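Local coordinates for protein LP15968p (Drosophila melanogaster, PDB 3MN8) that removes C-terminal arginine and lysine residues from peptides and proteins as the first carboxypeptidase unit of a longer zinc-dependent enzyme that processes growth factors, peptide hormones and neuropeptides, at residues Q109-M114 with L317-W321; I337-V343 with G372-L378; A387-Q393 with F414-V419. The contacts are given in a common frame with arbitrary orientation. Numbering follows the deposited sequence.

Interaction 1 (Q109-M114 with L317-W321)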
# COMPACT_ATOMS: atom_id res chain seq x y z
N GLN A 109 -8.83 -12.23 0.98
CA GLN A 109 -8.42 -13.51 0.41
C GLN A 109 -7.34 -13.36 -0.65
O GLN A 109 -6.45 -14.23 -0.76
CB GLN A 109 -9.60 -14.30 -0.16
CG GLN A 109 -10.26 -15.20 0.86
CD GLN A 109 -9.25 -16.05 1.58
OE1 GLN A 109 -9.12 -15.98 2.81
NE2 GLN A 109 -8.52 -16.87 0.84
N LEU A 110 -7.40 -12.28 -1.43
CA LEU A 110 -6.37 -12.02 -2.44
C LEU A 110 -4.97 -11.89 -1.84
O LEU A 110 -3.97 -12.31 -2.45
CB LEU A 110 -6.70 -10.78 -3.26
CG LEU A 110 -7.87 -10.93 -4.24
CD1 LEU A 110 -8.00 -9.66 -5.06
CD2 LEU A 110 -7.68 -12.10 -5.16
N LEU A 111 -4.88 -11.30 -0.65
CA LEU A 111 -3.59 -11.14 -0.01
C LEU A 111 -3.13 -12.46 0.57
O LEU A 111 -1.94 -12.74 0.61
CB LEU A 111 -3.66 -10.08 1.09
CG LEU A 111 -3.70 -8.65 0.56
CD1 LEU A 111 -3.66 -7.64 1.70
CD2 LEU A 111 -2.53 -8.45 -0.39
N VAL A 112 -4.08 -13.27 1.02
CA VAL A 112 -3.74 -14.59 1.52
C VAL A 112 -3.17 -15.39 0.37
O VAL A 112 -2.13 -16.04 0.51
CB VAL A 112 -4.98 -15.27 2.10
CG1 VAL A 112 -4.78 -16.77 2.13
CG2 VAL A 112 -5.28 -14.71 3.49
N TYR A 113 -3.85 -15.32 -0.77
CA TYR A 113 -3.35 -15.91 -2.02
C TYR A 113 -1.96 -15.40 -2.45
O TYR A 113 -1.08 -16.19 -2.81
CB TYR A 113 -4.35 -15.66 -3.15
CG TYR A 113 -5.67 -16.40 -3.01
CD1 TYR A 113 -6.81 -15.97 -3.68
CD2 TYR A 113 -5.76 -17.54 -2.21
CE1 TYR A 113 -8.01 -16.66 -3.56
CE2 TYR A 113 -6.96 -18.23 -2.08
CZ TYR A 113 -8.08 -17.78 -2.76
OH TYR A 113 -9.27 -18.46 -2.64
N MET A 114 -1.76 -14.09 -2.43
CA MET A 114 -0.47 -13.53 -2.82
C MET A 114 0.68 -14.11 -2.00
O MET A 114 1.66 -14.59 -2.56
CB MET A 114 -0.50 -11.99 -2.72
CG MET A 114 0.83 -11.30 -3.09
SD MET A 114 1.37 -11.53 -4.82
CE MET A 114 -0.11 -10.93 -5.65
N LEU A 317 -13.82 -16.54 -5.56
CA LEU A 317 -12.43 -16.23 -5.22
C LEU A 317 -11.38 -16.60 -6.28
O LEU A 317 -10.46 -15.82 -6.56
CB LEU A 317 -12.06 -16.85 -3.87
CG LEU A 317 -12.98 -16.53 -2.69
CD1 LEU A 317 -12.57 -17.38 -1.49
CD2 LEU A 317 -13.00 -15.03 -2.33
N PRO A 318 -11.48 -17.81 -6.85
CA PRO A 318 -10.49 -18.19 -7.86
C PRO A 318 -10.47 -17.25 -9.06
O PRO A 318 -9.37 -16.92 -9.53
CB PRO A 318 -10.94 -19.59 -8.26
CG PRO A 318 -11.56 -20.13 -7.02
CD PRO A 318 -12.29 -18.96 -6.42
N GLN A 319 -11.64 -16.81 -9.53
CA GLN A 319 -11.74 -15.78 -10.58
C GLN A 319 -11.11 -14.43 -10.20
O GLN A 319 -10.36 -13.81 -10.99
CB GLN A 319 -13.21 -15.54 -10.96
CG GLN A 319 -13.72 -16.36 -12.14
CD GLN A 319 -14.74 -17.40 -11.73
OE1 GLN A 319 -15.68 -17.70 -12.47
NE2 GLN A 319 -14.57 -17.96 -10.52
N GLU A 320 -11.45 -13.95 -9.00
CA GLU A 320 -10.90 -12.71 -8.49
C GLU A 320 -9.39 -12.79 -8.48
O GLU A 320 -8.69 -11.82 -8.79
CB GLU A 320 -11.42 -12.41 -7.09
CG GLU A 320 -12.95 -12.29 -6.99
CD GLU A 320 -13.54 -11.10 -7.77
OE1 GLU A 320 -12.77 -10.40 -8.48
OE2 GLU A 320 -14.76 -10.87 -7.68
N TRP A 321 -8.86 -13.97 -8.15
CA TRP A 321 -7.41 -14.14 -8.16
C TRP A 321 -6.81 -13.90 -9.55
O TRP A 321 -5.84 -13.15 -9.69
CB TRP A 321 -6.98 -15.50 -7.61
CG TRP A 321 -5.53 -15.79 -7.93
CD1 TRP A 321 -5.06 -16.66 -8.86
CD2 TRP A 321 -4.38 -15.16 -7.35
NE1 TRP A 321 -3.70 -16.62 -8.89
CE2 TRP A 321 -3.25 -15.71 -7.97
CE3 TRP A 321 -4.20 -14.17 -6.36
CZ2 TRP A 321 -1.94 -15.32 -7.64
CZ3 TRP A 321 -2.90 -13.80 -6.03
CH2 TRP A 321 -1.79 -14.37 -6.67
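Van der Waals packing alone joins these two helical segments; no hydrogen bond crosses between them. Their axes pass 10.2 Å apart at a crossing angle of -66°, and 378 Å² is buried. Most of the apolar contact involves the indole of Trp321, whose chi1 of 166° (t) directs the ring toward segment 109-114 of helix 106-121. There CE3 of Trp321 meets CB of Tyr113 at 3.5 Å and CD2 of Leu110 at 4.2 Å, while CH2 of Trp321 meets CE of Met114 at 4.0 Å. At the start of the second helix, CD1 of Leu317 touches CG of Gln109 at 4.0 Å. Both segments belong to the M14 catalytic domain, helices packed on the mixed eight-stranded sheet of the zinc carboxypeptidase alpha/beta fold; the side chain of Leu110 is about 11 Å from that of the zinc ligand His217. The ring pair is oblique: Tyr113 and the five-membered ring of Trp321 have centroids 6.0 Å apart and planes at 83°. Phe34 meets both rings, edge-to-face with Trp321. Polar ends hydrogen-bond elsewhere, Trp321 NE1 to Glu32 and Gln109 OE1 to the backbone of Ala41, while Tyr113 OH abuts CB of Leu317 at 3.4 Å.

Interaction 2 (I337-V343 with G372-L378); sequences IGIKGLV and GEYWRLL
Strands 339-343 and 373-376 form an antiparallel pair in the C-terminal transthyretin-like domain, an all-beta fold; their axes approach to 4.6 Å with directions 166° apart. The second strand lies at the sheet edge, and strand 410-415 flanks the first on its other side. Gly372 (phi/psi 71/22) opens the pairing by accepting from Val343 N through its O at 3.0 Å; a CB here would clash with Val343 O. Glu373 forms a non-hydrogen-bonded pair with Leu342, its carboxylate salt-bridged to Arg87 and hydrogen-bonded to Leu90 N. Tyr374 is hydrogen-bonded to Gly341 in both directions, Gly341 N to Tyr374 O at 3.0 Å and Tyr374 N to Gly341 O at 3.1 Å. With chi1 at 77° (p), its ring lies across the side-chain-free Gly341, Lys340 CA standing 4.3 Å from the ring centroid in a CH-pi contact, and OH of Tyr374 is hydrogen-bonded to Leu412 O. Trp375 (chi1 m) sits opposite Lys340 on the face shared with Glu373 and Leu342, CD1 of Trp375 being 3.7 Å from CB of Lys340. Arg376 pairs with Ile339 (Arg376 N to Ile339 O 2.8 Å, Ile339 N to Arg376 O 3.0 Å) and forms a salt bridge with Asp244. Beyond the strand, CB of Leu377 packs on CG1 of Ile337 at 3.9 Å, and Leu378 N lies 3.4 Å from CA of Gly338 (phi/psi 76/-134).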
# COMPACT_ATOMS: atom_id res chain seq x y z
N ILE A 337 9.96 2.66 -9.74
CA ILE A 337 10.10 3.81 -10.62
C ILE A 337 10.81 4.95 -9.94
O ILE A 337 11.00 4.96 -8.72
CB ILE A 337 8.74 4.31 -11.15
CG1 ILE A 337 7.90 4.86 -10.00
CG2 ILE A 337 8.02 3.19 -11.91
CD1 ILE A 337 6.50 5.24 -10.43
N GLY A 338 11.22 5.91 -10.76
CA GLY A 338 11.87 7.10 -10.26
C GLY A 338 13.32 6.86 -9.88
O GLY A 338 14.08 6.25 -10.63
N ILE A 339 13.69 7.37 -8.71
CA ILE A 339 15.06 7.31 -8.25
C ILE A 339 15.15 6.91 -6.80
O ILE A 339 14.13 6.71 -6.12
CB ILE A 339 15.78 8.66 -8.36
CG1 ILE A 339 15.01 9.71 -7.56
CG2 ILE A 339 15.98 9.05 -9.83
CD1 ILE A 339 15.65 11.10 -7.51
N LYS A 340 16.38 6.80 -6.35
CA LYS A 340 16.66 6.45 -4.98
C LYS A 340 18.13 6.72 -4.75
O LYS A 340 18.91 6.79 -5.71
CB LYS A 340 16.32 4.98 -4.70
CG LYS A 340 17.12 3.93 -5.46
CD LYS A 340 16.75 2.55 -4.93
CE LYS A 340 17.40 1.43 -5.69
NZ LYS A 340 16.78 0.13 -5.30
N GLY A 341 18.49 6.90 -3.48
CA GLY A 341 19.87 7.23 -3.15
C GLY A 341 20.14 7.51 -1.69
O GLY A 341 19.32 7.27 -0.80
N LEU A 342 21.33 8.04 -1.45
CA LEU A 342 21.78 8.29 -0.10
C LEU A 342 22.16 9.74 0.07
O LEU A 342 22.84 10.33 -0.77
CB LEU A 342 23.00 7.44 0.22
CG LEU A 342 22.82 5.93 0.05
CD1 LEU A 342 24.17 5.26 0.21
CD2 LEU A 342 21.78 5.35 1.03
N VAL A 343 21.70 10.31 1.18
CA VAL A 343 22.19 11.60 1.59
C VAL A 343 23.17 11.28 2.69
O VAL A 343 22.83 10.66 3.71
CB VAL A 343 21.08 12.53 2.09
CG1 VAL A 343 21.66 13.83 2.62
CG2 VAL A 343 20.07 12.78 0.98
N GLY A 372 19.83 7.14 5.78
CA GLY A 372 19.93 8.21 4.81
C GLY A 372 19.42 7.82 3.44
O GLY A 372 19.77 8.43 2.44
N GLU A 373 18.57 6.81 3.40
CA GLU A 373 18.01 6.36 2.14
C GLU A 373 16.74 7.13 1.79
O GLU A 373 16.01 7.57 2.68
CB GLU A 373 17.66 4.87 2.20
CG GLU A 373 18.39 4.08 3.24
CD GLU A 373 17.81 2.67 3.38
OE1 GLU A 373 17.95 1.90 2.40
OE2 GLU A 373 17.21 2.36 4.44
N TYR A 374 16.49 7.27 0.50
CA TYR A 374 15.24 7.82 0.01
C TYR A 374 14.91 7.16 -1.32
O TYR A 374 15.80 6.75 -2.08
CB TYR A 374 15.33 9.33 -0.18
CG TYR A 374 16.07 9.70 -1.44
CD1 TYR A 374 17.45 9.92 -1.43
CD2 TYR A 374 15.39 9.81 -2.66
CE1 TYR A 374 18.13 10.23 -2.61
CE2 TYR A 374 16.06 10.13 -3.83
CZ TYR A 374 17.43 10.34 -3.80
OH TYR A 374 18.08 10.66 -4.96
N TRP A 375 13.62 7.03 -1.59
CA TRP A 375 13.14 6.57 -2.87
C TRP A 375 12.13 7.61 -3.32
O TRP A 375 11.19 7.89 -2.58
CB TRP A 375 12.42 5.23 -2.75
CG TRP A 375 13.21 4.17 -2.08
CD1 TRP A 375 13.83 3.10 -2.67
CD2 TRP A 375 13.45 4.05 -0.67
NE1 TRP A 375 14.46 2.33 -1.72
CE2 TRP A 375 14.24 2.89 -0.48
CE3 TRP A 375 13.08 4.81 0.45
CZ2 TRP A 375 14.68 2.49 0.77
CZ3 TRP A 375 13.52 4.41 1.69
CH2 TRP A 375 14.30 3.26 1.84
N ARG A 376 12.32 8.17 -4.50
CA ARG A 376 11.37 9.15 -5.00
C ARG A 376 10.73 8.63 -6.27
O ARG A 376 11.34 8.60 -7.35
CB ARG A 376 12.03 10.51 -5.22
CG ARG A 376 11.11 11.58 -5.80
CD ARG A 376 9.98 11.94 -4.86
NE ARG A 376 9.08 12.94 -5.45
CZ ARG A 376 7.94 13.36 -4.90
NH1 ARG A 376 7.54 12.88 -3.74
NH2 ARG A 376 7.21 14.27 -5.52
N LEU A 377 9.48 8.21 -6.13
CA LEU A 377 8.76 7.66 -7.26
C LEU A 377 8.56 8.76 -8.27
O LEU A 377 8.14 9.86 -7.92
CB LEU A 377 7.41 7.11 -6.80
CG LEU A 377 7.47 6.04 -5.72
CD1 LEU A 377 6.09 5.43 -5.56
CD2 LEU A 377 8.51 4.98 -6.06
N LEU A 378 8.83 8.48 -9.53
CA LEU A 378 8.68 9.50 -10.55
C LEU A 378 8.09 8.95 -11.85
O LEU A 378 8.34 7.83 -12.26
CB LEU A 378 10.02 10.22 -10.81
CG LEU A 378 10.58 11.17 -9.73
CD1 LEU A 378 11.99 11.58 -10.04
CD2 LEU A 378 9.71 12.40 -9.57

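Interaction 3 (A387-Q393 with F414-V419); sequences ASAFGYQ and FKLAPV
Leu416 (chi1 m, chi2 t) points its side chain between the two segments: CD1 of Leu416 reaches CB of Ala389 at 4.1 Å, CD2 of Leu416 lies 4.4 Å from CB of Ala387, and CB of Leu416 meets CD1 of Tyr392 at 3.7 Å. Beside it, CB of Ala387 sits over the face of the Phe414 ring, 4.0 Å from its centroid, a CH-pi contact. From strand residues 387-388 the chain enters a type II turn, Ala389 to Tyr392, closed by Tyr392 N to Ala389 O at 2.9 Å, with Gly391 at phi/psi 82/6. Tyr392 and Pro418 form a single backbone bridge, CA to CA 4.1 Å, framed by hydrogen bonds from Val419 N to Gly391 O (3.1 Å) and from Gln393 N to Ala417 O (2.9 Å). At the solvent-exposed polar edge, Gln393 (chi1 m, chi2 t) donates through NE2 to Val419 O at 3.1 Å. The last ordered residues are pinned to the turn after strand 381-388, at one end of the transthyretin-like beta sandwich.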
# COMPACT_ATOMS: atom_id res chain seq x y z
N ALA A 387 18.90 18.11 -2.18
CA ALA A 387 18.70 17.64 -0.82
C ALA A 387 19.08 18.70 0.18
O ALA A 387 19.99 19.51 -0.05
CB ALA A 387 19.50 16.36 -0.58
N SER A 388 18.38 18.71 1.31
CA SER A 388 18.72 19.63 2.37
C SER A 388 18.49 18.99 3.73
O SER A 388 17.81 17.95 3.85
CB SER A 388 17.90 20.91 2.23
OG SER A 388 16.51 20.61 2.21
N ALA A 389 19.07 19.60 4.76
CA ALA A 389 18.96 19.12 6.12
C ALA A 389 19.45 20.20 7.08
O ALA A 389 20.39 20.94 6.77
CB ALA A 389 19.76 17.82 6.31
N PHE A 390 18.81 20.30 8.23
CA PHE A 390 19.21 21.23 9.28
C PHE A 390 20.67 21.00 9.66
O PHE A 390 21.10 19.86 9.85
CB PHE A 390 18.29 21.07 10.49
CG PHE A 390 18.68 21.91 11.68
CD1 PHE A 390 19.25 21.34 12.80
CD2 PHE A 390 18.46 23.28 11.67
CE1 PHE A 390 19.60 22.11 13.90
CE2 PHE A 390 18.81 24.05 12.77
CZ PHE A 390 19.39 23.47 13.88
N GLY A 391 21.45 22.07 9.75
CA GLY A 391 22.85 21.95 10.11
C GLY A 391 23.68 21.58 8.90
O GLY A 391 24.88 21.32 9.02
N TYR A 392 23.05 21.56 7.74
CA TYR A 392 23.74 21.26 6.49
C TYR A 392 23.42 22.27 5.41
O TYR A 392 22.29 22.71 5.29
CB TYR A 392 23.40 19.85 6.01
CG TYR A 392 23.98 18.78 6.88
CD1 TYR A 392 25.22 18.21 6.58
CD2 TYR A 392 23.31 18.33 8.01
CE1 TYR A 392 25.77 17.22 7.38
CE2 TYR A 392 23.85 17.35 8.81
CZ TYR A 392 25.08 16.79 8.49
OH TYR A 392 25.63 15.81 9.29
N GLN A 393 24.45 22.63 4.64
CA GLN A 393 24.26 23.48 3.47
C GLN A 393 23.51 22.67 2.42
O GLN A 393 23.88 21.54 2.11
CB GLN A 393 25.61 23.98 2.94
CG GLN A 393 26.47 24.65 4.00
CD GLN A 393 27.77 25.22 3.46
OE1 GLN A 393 28.24 24.84 2.38
NE2 GLN A 393 28.37 26.13 4.22
N PHE A 414 23.74 12.12 -2.49
CA PHE A 414 24.08 13.47 -2.10
C PHE A 414 25.06 13.48 -0.93
O PHE A 414 24.88 12.75 0.05
CB PHE A 414 22.82 14.24 -1.71
CG PHE A 414 21.84 14.38 -2.83
CD1 PHE A 414 20.86 13.42 -3.04
CD2 PHE A 414 21.90 15.47 -3.69
CE1 PHE A 414 19.96 13.54 -4.08
CE2 PHE A 414 21.00 15.61 -4.74
CZ PHE A 414 20.02 14.64 -4.93
N LYS A 415 26.11 14.28 -1.07
CA LYS A 415 26.94 14.66 0.07
C LYS A 415 26.65 16.11 0.45
O LYS A 415 26.62 17.00 -0.40
CB LYS A 415 28.43 14.45 -0.21
CG LYS A 415 28.81 13.00 -0.35
CD LYS A 415 30.31 12.79 -0.15
CE LYS A 415 30.64 11.32 0.08
NZ LYS A 415 32.07 11.13 0.49
N LEU A 416 26.40 16.33 1.74
CA LEU A 416 26.10 17.65 2.26
C LEU A 416 27.16 18.05 3.26
O LEU A 416 27.58 17.24 4.09
CB LEU A 416 24.75 17.65 2.98
CG LEU A 416 23.54 17.11 2.24
CD1 LEU A 416 22.26 17.26 3.07
CD2 LEU A 416 23.41 17.82 0.91
N ALA A 417 27.59 19.31 3.19
CA ALA A 417 28.57 19.83 4.12
C ALA A 417 27.85 20.48 5.29
O ALA A 417 26.76 21.02 5.11
CB ALA A 417 29.49 20.82 3.44
N PRO A 418 28.41 20.40 6.49
CA PRO A 418 27.70 21.09 7.56
C PRO A 418 27.79 22.58 7.27
O PRO A 418 28.77 23.01 6.67
CB PRO A 418 28.52 20.74 8.81
CG PRO A 418 29.39 19.57 8.42
CD PRO A 418 29.65 19.75 6.96
N VAL A 419 26.77 23.35 7.66
CA VAL A 419 26.78 24.80 7.49
C VAL A 419 28.14 25.44 7.81
O VAL A 419 28.49 26.48 7.25
CB VAL A 419 25.70 25.46 8.36
CG1 VAL A 419 24.32 25.08 7.87
CG2 VAL A 419 25.87 25.07 9.83

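The three contacts follow one another along the chain, interaction 1 in the catalytic domain of this first carboxypeptidase unit and interactions 2 and 3 in its C-terminal transthyretin-like domain. Helix 317-333, which begins in interaction 1, is succeeded by strand 339-344 of interaction 2, so the chain passes there between domains; the two centres are about 31 Å apart. Interactions 2 and 3, with centres about 17 Å apart, touch. Strands 339-344 and 410-415 are sheet neighbours, with Leu342 O 2.6 Å from Phe414 N, a probable hydrogen bond, while Val343 CG2 packs on Ala387 CB of the other sheet at 3.9 Å. Together they hold one small beta domain, reached through helix 317-333.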